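Local atomic coordinates of TfuA domain-containing protein (Methanosarcina acetivorans, PDB entry 6XP8), a protein that takes part in peptide backbone thioamidation, probably acting together with a YcaO enzyme to install sulfur in the peptide backbone. Residues R200-A203 against V204-L207; V94-V97 against Y98-Y101; S125-L128 against V129-R132; A80-A83 against S84-T88; P26-R29 against R30-E34. All coordinates share one frame; numbering follows the deposited sequence.

Along the chain the order is interaction 5, 4, 2, 3 and 1, each closing before the next opens. Interaction 5 follows strand 23-25 of the five-stranded parallel sheet, and interaction 4 lies on helix 78-86, between strands 71-74 and 92-93. Interactions 2 and 4, with centres about 10 Å apart, touch through Tyr98 and Asp87. Helix 198-215 of interaction 1 returns to the start of helix 96-102, where Asp202 meets Lys96 and Val97, the centres of interactions 1 and 2 being about 11 Å apart. Interaction 3, on helix 128-140, packs Val129 on Val97. Helix 96-102 thus ties helices 78-86, 128-140 and 198-215 together beside the sheet, whereas interaction 5 touches none of the others.

Interaction 1 of 5, residues R200-A203 against V204-L207; sequences RQDA and VLVL
Val204 N donates to Arg200 O at 3.0 Å, the first of four successive i to i+4 backbone bonds that define this part of helix 198-215 as regular alpha-helix. Leu205 N to Gln201 O and Val206 N to Asp202 O follow, and Leu207 N to Ala203 O closes the set at 3.1 Å with an N-H...O angle of 164°. Side-chain carbons follow the same spacing, resting against carbonyl oxygens one turn back. With its CG1 branch anti to the backbone N (chi1 172°), Val204 lays CG2 beside that nitrogen, 3.4 Å from Arg200 O. Val206 repeats this, its CG2 standing 3.4 Å from Asp202 O. The leucines use the branching carbon instead: Leu207 CG comes within 3.4 Å of Ala203 O, and Leu205 CG lies 3.6 Å from Gln201 O. The charged groups have partners beyond this turn. The Arg200 chain is fully extended as far as NE and carries NH2 to a salt bridge with Asp15. Asp202 is buried, yet both its carboxylate oxygens are satisfied, OD1 by Lys96 N and OD2 by Val97 N, at the start of helix 96-102. The helix therefore lies between several elements: Val204 and Leu207 pack on helix 13-19, Ala203 touches Ile11, and Val206 reaches Ile47 and Val94, the latter just beyond edge strand 92-93.

Interaction 2 of 5, residues V94-V97 against Y98-Y101; sequences VGKV and YEWY
Lys96 CB sits over the six-membered ring of Trp100, 4.1 Å from its centroid and only 12° off the ring normal, a CH-pi contact between residues one helical turn apart. The indole gets there with CG beside the backbone N (chi1 -66°), a torsion that also places Lys96 O over a ring face, 3.3 Å from Trp100 CG. Replacing Trp100 by alanine would probably leave Lys96 CB without its aromatic cover and open a gap beside Val105 and Ile106, which the indole also touches. Beyond CB the lysine bends at chi2 (-74°) and crosses Glu99, its CD 3.4 Å from Glu99 OE1. NZ stops short of a salt bridge; water 3 instead links it to Glu99 OE2. This is the first turn of helix 96-102, with Gly95 at the N-cap. Asp202 of helix 198-215 takes the amides of Lys96 and Val97, while water 2 joins Gly95 N to Glu99 OE2 and water 1 accepts from Tyr98 N and donates to Val94 O. Glu99 N bonds Gly95 O at 3.2 Å. Tyr98 puts CG opposite its own N, with Gly95 O at the ring edge and OH bound to Asp87. Val97 and Tyr101 lie side by side, pointing the same way: Val97 CG1 meets Tyr101 CE2 at 3.7 Å, while Tyr101 OH bonds Ser108 O.

Interaction 3 of 5, residues S125-L128 against V129-R132; sequences SVPL and VNIR
Pro127 O accepts Ile131 N at 3.2 Å and Leu128 O accepts Arg132 N at 2.8 Å, the latter nearly straight at 165°, as the extended backbone of 125-127 turns into helix. Pro127 holds the N-cap position of helix 128-140, so this is a helix N-terminus; a proline there has no side-chain hydroxyl or carboxylate to cap the helix. The pyrrolidine ring serves as a packing surface instead. Its CG lies 3.5 Å from Asn130 CG, with Asn130 ND2 only slightly farther, and the ring crosses the asparagine at an angle to it. Both ends of that buried amide are satisfied by the start of helix 198-215 and the residues just before it: ND2 by Asp197 and Glu195, OD1 by Lys199 N. These partners would hold the amide against rotation while the proline touches it. Apolar packing continues on Val126 and on the proline's own CB. Val126 CG1 meets Ile131 CG1 at 3.7 Å and also reaches Asn130 CB, while Pro127 CB approaches Val129 CG2 at 4.2 Å. Ile131 keeps CG1 beside its backbone N (chi1 -66°), a torsion that turns this branch back to Val126; the residue also packs on helices 146-157 and 166-175. Leu128 packs on helix 146-157 as well. The Arg132 chain is extended from CG to NE, and NE forms a salt bridge with Glu111. On its way there the chain passes the leucine, with Arg132 NE 4.2 Å from Leu128 CG and Arg132 CG 3.3 Å from Leu128 O.

Interaction 4 of 5, residues A80-A83 against S84-T88; sequences ALRA and SELDT
The closing turns of helix 78-86, the crossover helix between parallel strands 71-74 and 92-93, bring Arg82 and Glu85 together in a salt bridge. Arg82 NH1 donates to Glu85 OE1 at 2.9 Å, using the syn lone pair of that oxygen. The bond is not straight (142°), and OE1 stands 24° out of the guanidinium plane, although the planes of the two flat groups are close to parallel. Arg82 reaches it by bending at chi2 (-74°), which also brings CD to 3.4 Å from Glu85 OE1. Water 4 donates to Glu85 OE2 and accepts a weak bond from Arg82 NH1, closing a small ring. Both charges have further partners: Arg82 NE binds Val57 O, and Glu85 OE1 also accepts from His59. A leucine in place of Glu85 would probably leave Arg82 NH1 without its carboxylate and deprive His59 of its acceptor. One residue before Glu85, Ser84 OG donates to Leu81 O at 2.6 Å; its first torsion places the hydroxyl between its own N and carbonyl carbon, turned back toward the preceding turn. The same Leu81 O also accepts a weak bond from Glu85 N. From Glu85 on the backbone bonds are weak: Glu85 N is shared between Leu81 O and Arg82 O, Leu86 N between Arg82 O and Ala83 O, and Asp87 N makes a weak bond to Ala83 O at 2.9 Å. Such mixing of i+3 and i+4 bonds is what is seen where an alpha-helix passes into 3-10 geometry, here at 87-88 within a beta-alpha-beta crossover of a parallel sheet.

Interaction 5 of 5, residues P26-R29 against R30-E34; sequences PPVR and RFQLE
Gln32 OE1 takes the backbone N-H of Arg29 at 2.8 Å, folding the glutamine side chain back over the residues just before it. The donor stands above the amide plane, 58° out of it, and not on a lone pair. Water 5 lies 2.7 Å from Gln32 OE1 and also near Pro26 O; it has more acceptors in reach than protons, so it cannot serve all of them at once. With CG beside the backbone N (chi1 -69°) and the chain extended beyond, Gln32 also sets NE2 over one face of the Arg29 guanidinium, 3.4 Å above its plane and offset toward the rim. The planes are 52° apart, and both nearby nitrogens are donors, so this is packing of flat groups without a bond between them. Residues Arg29 to Gln32 form a type II beta turn that leads from strand 23-25 toward helix 33-38. Its closing bond, Gln32 N to Arg29 O, is weak at 3.3 Å. Water 6 supplements it, donating to Arg29 O at 2.6 Å and accepting from Gln32 N. Phe31 N, within the turn, donates to Glu61 OE1, and Arg30 NH1 makes a weak bond to Asp53 O. Further backbone bonds join Val28 to Asp48 and Ile50, and Arg30 to Ala55. On the inner side the contact is apolar: Val28 CG2 meets Leu33 CD2 at 3.9 Å, and both side chains rest on Phe6 of strand 3-6, with Val28 also on Ile46 and Leu33 on Ile44 of strand 43-46.

Interaction 1 of 5, residues R200-A203 against V204-L207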
loop_
_atom_site.group_PDB
_atom_site.type_symbol
_atom_site.label_atom_id
_atom_site.label_comp_id
_atom_site.label_asym_id
_atom_site.label_seq_id
_atom_site.Cartn_x
_atom_site.Cartn_y
_atom_site.Cartn_z
ATOM N N ARG A 200 -0.353 -5.066 -3.358
ATOM C CA ARG A 200 0.258 -5.480 -4.625
ATOM C C ARG A 200 -0.710 -5.327 -5.799
ATOM O O ARG A 200 -0.324 -4.857 -6.870
ATOM C CB ARG A 200 0.740 -6.930 -4.540
ATOM C CG ARG A 200 1.473 -7.411 -5.777
ATOM C CD ARG A 200 1.840 -8.884 -5.675
ATOM N NE ARG A 200 2.698 -9.277 -6.795
ATOM C CZ ARG A 200 4.020 -9.123 -6.824
ATOM N NH1 ARG A 200 4.663 -8.594 -5.786
ATOM N NH2 ARG A 200 4.703 -9.504 -7.897
ATOM N N GLN A 201 -1.968 -5.715 -5.590
ATOM C CA GLN A 201 -2.970 -5.642 -6.656
ATOM C C GLN A 201 -3.269 -4.198 -7.011
ATOM O O GLN A 201 -3.388 -3.864 -8.187
ATOM C CB GLN A 201 -4.243 -6.414 -6.294
ATOM C CG GLN A 201 -4.000 -7.924 -6.277
ATOM C CD GLN A 201 -5.206 -8.728 -5.841
ATOM O OE1 GLN A 201 -5.878 -8.387 -4.861
ATOM N NE2 GLN A 201 -5.478 -9.819 -6.556
ATOM N N ASP A 202 -3.348 -3.345 -5.991
ATOM C CA ASP A 202 -3.533 -1.917 -6.223
ATOM C C ASP A 202 -2.329 -1.296 -6.913
ATOM O O ASP A 202 -2.505 -0.436 -7.781
ATOM C CB ASP A 202 -3.804 -1.185 -4.916
ATOM C CG ASP A 202 -5.242 -1.273 -4.473
ATOM O OD1 ASP A 202 -6.047 -2.050 -5.050
ATOM O OD2 ASP A 202 -5.562 -0.541 -3.520
ATOM N N ALA A 203 -1.125 -1.718 -6.511
ATOM C CA ALA A 203 0.129 -1.257 -7.134
ATOM C C ALA A 203 0.151 -1.544 -8.636
ATOM O O ALA A 203 0.507 -0.676 -9.432
ATOM C CB ALA A 203 1.343 -1.876 -6.451
ATOM N N VAL A 204 -0.245 -2.758 -9.013
ATOM C CA VAL A 204 -0.380 -3.137 -10.423
ATOM C C VAL A 204 -1.375 -2.228 -11.164
ATOM O O VAL A 204 -1.096 -1.788 -12.281
ATOM C CB VAL A 204 -0.679 -4.647 -10.578
ATOM C CG1 VAL A 204 -1.009 -5.012 -12.021
ATOM C CG2 VAL A 204 0.534 -5.445 -10.123
ATOM N N LEU A 205 -2.500 -1.915 -10.518
ATOM C CA LEU A 205 -3.466 -0.964 -11.075
ATOM C C LEU A 205 -2.878 0.430 -11.321
ATOM O O LEU A 205 -3.207 1.055 -12.328
ATOM C CB LEU A 205 -4.740 -0.885 -10.220
ATOM C CG LEU A 205 -5.715 -2.069 -10.218
ATOM C CD1 LEU A 205 -6.859 -1.775 -9.260
ATOM C CD2 LEU A 205 -6.238 -2.390 -11.611
ATOM N N VAL A 206 -1.998 0.892 -10.427
ATOM C CA VAL A 206 -1.294 2.175 -10.620
ATOM C C VAL A 206 -0.424 2.109 -11.879
ATOM O O VAL A 206 -0.471 3.013 -12.719
ATOM C CB VAL A 206 -0.461 2.598 -9.384
ATOM C CG1 VAL A 206 0.311 3.881 -9.658
ATOM C CG2 VAL A 206 -1.361 2.782 -8.172
ATOM N N LEU A 207 0.339 1.023 -12.006
ATOM C CA LEU A 207 1.213 0.796 -13.164
ATOM C C LEU A 207 0.430 0.821 -14.470
ATOM O O LEU A 207 0.852 1.456 -15.436
ATOM C CB LEU A 207 1.976 -0.525 -13.018
ATOM C CG LEU A 207 2.947 -0.663 -11.839
ATOM C CD1 LEU A 207 3.595 -2.032 -11.895
ATOM C CD2 LEU A 207 4.008 0.444 -11.797
#

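Interaction 2 of 5, residues V94-V97 against Y98-Y101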
loop_
_atom_site.group_PDB
_atom_site.type_symbol
_atom_site.label_atom_id
_atom_site.label_comp_id
_atom_site.label_asym_id
_atom_site.label_seq_id
_atom_site.Cartn_x
_atom_site.Cartn_y
_atom_site.Cartn_z
ATOM N N VAL A 94 -6.431 5.289 -7.767
ATOM C CA VAL A 94 -6.850 3.979 -8.297
ATOM C C VAL A 94 -6.674 2.893 -7.240
ATOM O O VAL A 94 -5.775 2.978 -6.399
ATOM C CB VAL A 94 -6.121 3.561 -9.615
ATOM C CG1 VAL A 94 -6.412 4.523 -10.757
ATOM C CG2 VAL A 94 -4.621 3.425 -9.418
ATOM N N GLY A 95 -7.542 1.887 -7.294
ATOM C CA GLY A 95 -7.443 0.725 -6.422
ATOM C C GLY A 95 -8.330 0.796 -5.196
ATOM O O GLY A 95 -8.897 1.847 -4.884
ATOM N N LYS A 96 -8.419 -0.328 -4.488
ATOM C CA LYS A 96 -9.326 -0.478 -3.340
ATOM C C LYS A 96 -8.929 0.365 -2.122
ATOM O O LYS A 96 -9.801 0.932 -1.447
ATOM C CB LYS A 96 -9.469 -1.959 -2.946
ATOM C CG LYS A 96 -10.002 -2.877 -4.049
ATOM C CD LYS A 96 -11.492 -2.715 -4.327
ATOM C CE LYS A 96 -12.020 -3.855 -5.190
ATOM N NZ LYS A 96 -13.367 -3.573 -5.770
ATOM N N VAL A 97 -7.626 0.456 -1.849
ATOM C CA VAL A 97 -7.132 1.227 -0.699
ATOM C C VAL A 97 -7.529 2.700 -0.860
ATOM O O VAL A 97 -8.026 3.314 0.086
ATOM C CB VAL A 97 -5.607 1.040 -0.455
ATOM C CG1 VAL A 97 -5.147 1.836 0.756
ATOM C CG2 VAL A 97 -5.270 -0.430 -0.236
ATOM N N TYR A 98 -7.343 3.241 -2.066
ATOM C CA TYR A 98 -7.801 4.590 -2.392
ATOM C C TYR A 98 -9.309 4.752 -2.157
ATOM O O TYR A 98 -9.734 5.713 -1.514
ATOM C CB TYR A 98 -7.455 4.961 -3.840
ATOM C CG TYR A 98 -8.237 6.159 -4.349
ATOM C CD1 TYR A 98 -8.014 7.441 -3.831
ATOM C CD2 TYR A 98 -9.218 5.998 -5.336
ATOM C CE1 TYR A 98 -8.744 8.536 -4.289
ATOM C CE2 TYR A 98 -9.942 7.087 -5.808
ATOM C CZ TYR A 98 -9.705 8.344 -5.282
ATOM O OH TYR A 98 -10.429 9.415 -5.760
ATOM N N GLU A 99 -10.097 3.820 -2.700
ATOM C CA GLU A 99 -11.555 3.819 -2.535
ATOM C C GLU A 99 -11.980 3.846 -1.065
ATOM O O GLU A 99 -12.853 4.634 -0.687
ATOM C CB GLU A 99 -12.183 2.628 -3.261
ATOM C CG GLU A 99 -12.160 2.750 -4.781
ATOM C CD GLU A 99 -12.407 1.436 -5.513
ATOM O OE1 GLU A 99 -12.761 0.414 -4.877
ATOM O OE2 GLU A 99 -12.246 1.431 -6.752
ATOM N N TRP A 100 -11.347 3.005 -0.246
ATOM C CA TRP A 100 -11.641 2.957 1.193
ATOM C C TRP A 100 -11.316 4.261 1.923
ATOM O O TRP A 100 -12.095 4.695 2.768
ATOM C CB TRP A 100 -10.939 1.776 1.868
ATOM C CG TRP A 100 -11.415 0.417 1.438
ATOM C CD1 TRP A 100 -12.695 0.050 1.115
ATOM C CD2 TRP A 100 -10.620 -0.768 1.324
ATOM N NE1 TRP A 100 -12.741 -1.283 0.790
ATOM C CE2 TRP A 100 -11.483 -1.812 0.908
ATOM C CE3 TRP A 100 -9.257 -1.048 1.517
ATOM C CZ2 TRP A 100 -11.027 -3.121 0.684
ATOM C CZ3 TRP A 100 -8.801 -2.352 1.295
ATOM C CH2 TRP A 100 -9.688 -3.368 0.879
ATOM N N TYR A 101 -10.178 4.880 1.594
ATOM C CA TYR A 101 -9.823 6.195 2.150
ATOM C C TYR A 101 -10.824 7.269 1.714
ATOM O O TYR A 101 -11.303 8.048 2.543
ATOM C CB TYR A 101 -8.408 6.623 1.735
ATOM C CG TYR A 101 -7.263 6.100 2.582
ATOM C CD1 TYR A 101 -7.228 6.303 3.974
ATOM C CD2 TYR A 101 -6.178 5.443 1.981
ATOM C CE1 TYR A 101 -6.171 5.825 4.742
ATOM C CE2 TYR A 101 -5.111 4.971 2.741
ATOM C CZ TYR A 101 -5.110 5.170 4.115
ATOM O OH TYR A 101 -4.055 4.706 4.861
HETATM O O HOH W 1 -5.420 2.057 -3.885
HETATM O O HOH W 2 -10.085 2.100 -8.470
HETATM O O HOH W 3 -12.710 -1.289 -7.225
#

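Interaction 3 of 5, residues S125-L128 against V129-R132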
loop_
_atom_site.group_PDB
_atom_site.type_symbol
_atom_site.label_atom_id
_atom_site.label_comp_id
_atom_site.label_asym_id
_atom_site.label_seq_id
_atom_site.Cartn_x
_atom_site.Cartn_y
_atom_site.Cartn_z
ATOM N N SER A 125 7.191 -6.391 7.664
ATOM C CA SER A 125 5.873 -6.556 8.264
ATOM C C SER A 125 4.744 -6.594 7.225
ATOM O O SER A 125 4.979 -6.418 6.025
ATOM C CB SER A 125 5.634 -5.466 9.312
ATOM O OG SER A 125 5.466 -4.197 8.708
ATOM N N VAL A 126 3.527 -6.830 7.713
ATOM C CA VAL A 126 2.325 -6.944 6.890
ATOM C C VAL A 126 1.439 -5.708 7.115
ATOM O O VAL A 126 1.158 -5.360 8.269
ATOM C CB VAL A 126 1.529 -8.232 7.225
ATOM C CG1 VAL A 126 0.304 -8.369 6.334
ATOM C CG2 VAL A 126 2.411 -9.463 7.084
ATOM N N PRO A 127 0.992 -5.050 6.020
ATOM C CA PRO A 127 0.103 -3.899 6.182
ATOM C C PRO A 127 -1.267 -4.324 6.691
ATOM O O PRO A 127 -1.752 -5.409 6.341
ATOM C CB PRO A 127 -0.005 -3.336 4.766
ATOM C CG PRO A 127 0.212 -4.515 3.882
ATOM C CD PRO A 127 1.175 -5.408 4.597
ATOM N N LEU A 128 -1.863 -3.476 7.522
ATOM C CA LEU A 128 -3.185 -3.723 8.080
ATOM C C LEU A 128 -4.259 -3.991 7.021
ATOM O O LEU A 128 -5.102 -4.858 7.229
ATOM C CB LEU A 128 -3.604 -2.580 9.014
ATOM C CG LEU A 128 -4.872 -2.714 9.870
ATOM C CD1 LEU A 128 -4.882 -3.992 10.707
ATOM C CD2 LEU A 128 -4.979 -1.494 10.768
ATOM N N VAL A 129 -4.221 -3.265 5.893
ATOM C CA VAL A 129 -5.163 -3.522 4.783
ATOM C C VAL A 129 -5.126 -4.963 4.252
ATOM O O VAL A 129 -6.183 -5.536 3.988
ATOM C CB VAL A 129 -5.075 -2.499 3.612
ATOM C CG1 VAL A 129 -5.608 -1.139 4.053
ATOM C CG2 VAL A 129 -3.668 -2.395 3.046
ATOM N N ASN A 130 -3.918 -5.526 4.117
ATOM C CA ASN A 130 -3.725 -6.938 3.736
ATOM C C ASN A 130 -4.278 -7.881 4.812
ATOM O O ASN A 130 -4.883 -8.900 4.479
ATOM C CB ASN A 130 -2.242 -7.262 3.479
ATOM C CG ASN A 130 -1.738 -6.797 2.110
ATOM O OD1 ASN A 130 -2.356 -5.975 1.432
ATOM N ND2 ASN A 130 -0.569 -7.299 1.727
ATOM N N ILE A 131 -4.071 -7.535 6.087
ATOM C CA ILE A 131 -4.592 -8.326 7.220
ATOM C C ILE A 131 -6.125 -8.340 7.190
ATOM O O ILE A 131 -6.741 -9.405 7.319
ATOM C CB ILE A 131 -4.035 -7.837 8.591
ATOM C CG1 ILE A 131 -2.523 -8.091 8.677
ATOM C CG2 ILE A 131 -4.751 -8.509 9.764
ATOM C CD1 ILE A 131 -1.794 -7.266 9.727
ATOM N N ARG A 132 -6.723 -7.164 6.976
ATOM C CA ARG A 132 -8.182 -7.014 6.852
ATOM C C ARG A 132 -8.757 -7.954 5.787
ATOM O O ARG A 132 -9.679 -8.729 6.060
ATOM C CB ARG A 132 -8.558 -5.560 6.523
ATOM C CG ARG A 132 -8.359 -4.565 7.661
ATOM C CD ARG A 132 -8.903 -3.193 7.280
ATOM N NE ARG A 132 -8.709 -2.185 8.329
ATOM C CZ ARG A 132 -9.483 -2.028 9.405
ATOM N NH1 ARG A 132 -10.526 -2.830 9.630
ATOM N NH2 ARG A 132 -9.204 -1.060 10.276
#

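Interaction 4 of 5, residues A80-A83 against S84-T88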
loop_
_atom_site.group_PDB
_atom_site.type_symbol
_atom_site.label_atom_id
_atom_site.label_comp_id
_atom_site.label_asym_id
_atom_site.label_seq_id
_atom_site.Cartn_x
_atom_site.Cartn_y
_atom_site.Cartn_z
ATOM N N ALA A 80 -2.322 6.082 -2.262
ATOM C CA ALA A 80 -3.752 5.959 -1.940
ATOM C C ALA A 80 -4.204 7.040 -0.958
ATOM O O ALA A 80 -5.249 7.661 -1.157
ATOM C CB ALA A 80 -4.054 4.577 -1.390
ATOM N N LEU A 81 -3.400 7.260 0.082
ATOM C CA LEU A 81 -3.666 8.282 1.086
ATOM C C LEU A 81 -3.682 9.681 0.465
ATOM O O LEU A 81 -4.647 10.427 0.642
ATOM C CB LEU A 81 -2.648 8.191 2.236
ATOM C CG LEU A 81 -2.823 9.141 3.432
ATOM C CD1 LEU A 81 -4.137 8.892 4.159
ATOM C CD2 LEU A 81 -1.644 8.990 4.384
ATOM N N ARG A 82 -2.627 10.022 -0.275
ATOM C CA ARG A 82 -2.543 11.334 -0.926
ATOM C C ARG A 82 -3.621 11.556 -1.990
ATOM O O ARG A 82 -4.176 12.658 -2.087
ATOM C CB ARG A 82 -1.145 11.582 -1.508
ATOM C CG ARG A 82 -0.062 11.813 -0.466
ATOM C CD ARG A 82 -0.134 13.184 0.189
ATOM N NE ARG A 82 0.933 13.304 1.178
ATOM C CZ ARG A 82 0.807 13.064 2.480
ATOM N NH1 ARG A 82 -0.365 12.717 3.009
ATOM N NH2 ARG A 82 1.869 13.179 3.267
ATOM N N ALA A 83 -3.941 10.517 -2.764
ATOM C CA ALA A 83 -4.997 10.644 -3.771
ATOM C C ALA A 83 -6.357 10.920 -3.122
ATOM O O ALA A 83 -7.144 11.707 -3.650
ATOM C CB ALA A 83 -5.053 9.434 -4.682
ATOM N N SER A 84 -6.605 10.317 -1.956
ATOM C CA SER A 84 -7.841 10.575 -1.209
ATOM C C SER A 84 -7.928 12.022 -0.706
ATOM O O SER A 84 -9.028 12.558 -0.525
ATOM C CB SER A 84 -8.005 9.588 -0.051
ATOM O OG SER A 84 -7.198 9.932 1.062
ATOM N N GLU A 85 -6.766 12.636 -0.490
ATOM C CA GLU A 85 -6.674 14.022 -0.024
ATOM C C GLU A 85 -6.666 15.039 -1.158
ATOM O O GLU A 85 -7.048 16.197 -0.952
ATOM C CB GLU A 85 -5.427 14.220 0.849
ATOM C CG GLU A 85 -5.403 13.369 2.112
ATOM C CD GLU A 85 -4.012 13.174 2.701
ATOM O OE1 GLU A 85 -3.003 13.494 2.037
ATOM O OE2 GLU A 85 -3.927 12.682 3.846
ATOM N N LEU A 86 -6.227 14.616 -2.348
ATOM C CA LEU A 86 -5.966 15.553 -3.446
ATOM C C LEU A 86 -6.683 15.248 -4.769
ATOM O O LEU A 86 -6.379 15.880 -5.791
ATOM C CB LEU A 86 -4.447 15.702 -3.671
ATOM C CG LEU A 86 -3.594 16.243 -2.515
ATOM C CD1 LEU A 86 -2.130 15.885 -2.706
ATOM C CD2 LEU A 86 -3.761 17.749 -2.336
ATOM N N ASP A 87 -7.639 14.312 -4.753
ATOM C CA ASP A 87 -8.384 13.956 -5.979
ATOM C C ASP A 87 -9.201 15.101 -6.569
ATOM O O ASP A 87 -9.340 15.201 -7.791
ATOM C CB ASP A 87 -9.248 12.690 -5.818
ATOM C CG ASP A 87 -10.126 12.697 -4.562
ATOM O OD1 ASP A 87 -10.256 13.736 -3.877
ATOM O OD2 ASP A 87 -10.692 11.626 -4.256
ATOM N N THR A 88 -9.714 15.965 -5.693
ATOM C CA THR A 88 -10.477 17.151 -6.110
ATOM C C THR A 88 -9.590 18.206 -6.792
ATOM O O THR A 88 -10.096 19.114 -7.461
ATOM C CB THR A 88 -11.251 17.790 -4.933
ATOM O OG1 THR A 88 -10.334 18.184 -3.906
ATOM C CG2 THR A 88 -12.282 16.817 -4.355
HETATM O O HOH W 4 -2.206 12.428 5.860
#

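Interaction 5 of 5, residues P26-R29 against R30-E34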
loop_
_atom_site.group_PDB
_atom_site.type_symbol
_atom_site.label_atom_id
_atom_site.label_comp_id
_atom_site.label_asym_id
_atom_site.label_seq_id
_atom_site.Cartn_x
_atom_site.Cartn_y
_atom_site.Cartn_z
ATOM N N PRO A 26 12.955 4.652 -5.449
ATOM C CA PRO A 26 12.569 4.177 -4.113
ATOM C C PRO A 26 11.301 4.881 -3.586
ATOM O O PRO A 26 10.869 5.884 -4.189
ATOM C CB PRO A 26 13.781 4.553 -3.247
ATOM C CG PRO A 26 14.916 4.624 -4.204
ATOM C CD PRO A 26 14.326 5.202 -5.448
ATOM N N PRO A 27 10.693 4.369 -2.487
ATOM C CA PRO A 27 9.538 5.058 -1.888
ATOM C C PRO A 27 9.776 6.568 -1.763
ATOM O O PRO A 27 10.864 6.989 -1.353
ATOM C CB PRO A 27 9.427 4.411 -0.508
ATOM C CG PRO A 27 9.909 3.021 -0.737
ATOM C CD PRO A 27 10.988 3.105 -1.777
ATOM N N VAL A 28 8.775 7.359 -2.148
ATOM C CA VAL A 28 8.929 8.814 -2.279
ATOM C C VAL A 28 9.152 9.505 -0.926
ATOM O O VAL A 28 8.568 9.107 0.087
ATOM C CB VAL A 28 7.769 9.448 -3.100
ATOM C CG1 VAL A 28 6.434 9.401 -2.354
ATOM C CG2 VAL A 28 8.113 10.863 -3.571
ATOM N N ARG A 29 10.033 10.505 -0.938
ATOM C CA ARG A 29 10.299 11.366 0.215
ATOM C C ARG A 29 10.094 12.823 -0.171
ATOM O O ARG A 29 10.013 13.153 -1.355
ATOM C CB ARG A 29 11.727 11.175 0.740
ATOM C CG ARG A 29 12.090 9.748 1.112
ATOM C CD ARG A 29 13.337 9.695 1.980
ATOM N NE ARG A 29 14.553 10.109 1.277
ATOM C CZ ARG A 29 15.321 9.310 0.532
ATOM N NH1 ARG A 29 15.011 8.030 0.354
ATOM N NH2 ARG A 29 16.406 9.802 -0.046
ATOM N N ARG A 30 10.049 13.689 0.842
ATOM C CA ARG A 30 9.869 15.132 0.672
ATOM C C ARG A 30 10.894 15.743 -0.298
ATOM O O ARG A 30 12.093 15.447 -0.245
ATOM C CB ARG A 30 9.888 15.828 2.042
ATOM C CG ARG A 30 9.516 17.309 2.028
ATOM C CD ARG A 30 9.573 17.923 3.421
ATOM N NE ARG A 30 8.242 18.219 3.944
ATOM C CZ ARG A 30 7.470 17.360 4.611
ATOM N NH1 ARG A 30 7.881 16.127 4.855
ATOM N NH2 ARG A 30 6.274 17.744 5.035
ATOM N N PHE A 31 10.372 16.565 -1.205
ATOM C CA PHE A 31 11.126 17.270 -2.254
ATOM C C PHE A 31 11.920 16.398 -3.228
ATOM O O PHE A 31 13.012 16.758 -3.674
ATOM C CB PHE A 31 11.914 18.461 -1.680
ATOM C CG PHE A 31 11.029 19.587 -1.225
ATOM C CD1 PHE A 31 10.124 20.187 -2.116
ATOM C CD2 PHE A 31 11.072 20.042 0.093
ATOM C CE1 PHE A 31 9.292 21.217 -1.699
ATOM C CE2 PHE A 31 10.249 21.081 0.512
ATOM C CZ PHE A 31 9.357 21.666 -0.384
ATOM N N GLN A 32 11.331 15.256 -3.574
ATOM C CA GLN A 32 11.855 14.406 -4.630
ATOM C C GLN A 32 11.118 14.586 -5.959
ATOM O O GLN A 32 11.721 14.403 -7.022
ATOM C CB GLN A 32 11.848 12.936 -4.211
ATOM C CG GLN A 32 12.857 12.620 -3.120
ATOM C CD GLN A 32 12.970 11.138 -2.828
ATOM O OE1 GLN A 32 11.998 10.388 -2.930
ATOM N NE2 GLN A 32 14.167 10.708 -2.463
ATOM N N LEU A 33 9.833 14.950 -5.895
ATOM C CA LEU A 33 8.997 15.087 -7.097
ATOM C C LEU A 33 9.471 16.174 -8.057
ATOM O O LEU A 33 9.487 15.957 -9.270
ATOM C CB LEU A 33 7.525 15.346 -6.745
ATOM C CG LEU A 33 6.641 14.310 -6.039
ATOM C CD1 LEU A 33 5.192 14.741 -6.168
ATOM C CD2 LEU A 33 6.803 12.899 -6.586
ATOM N N GLU A 34 9.860 17.330 -7.513
ATOM C CA GLU A 34 10.211 18.494 -8.338
ATOM C C GLU A 34 11.409 18.254 -9.260
ATOM O O GLU A 34 11.459 18.835 -10.345
ATOM C CB GLU A 34 10.403 19.761 -7.490
ATOM C CG GLU A 34 10.301 21.083 -8.263
ATOM C CD GLU A 34 8.948 21.337 -8.922
ATOM O OE1 GLU A 34 8.927 21.985 -9.994
ATOM O OE2 GLU A 34 7.903 20.911 -8.378
HETATM O O HOH W 5 12.658 7.989 -4.013
HETATM O O HOH W 6 8.678 14.259 -3.317
#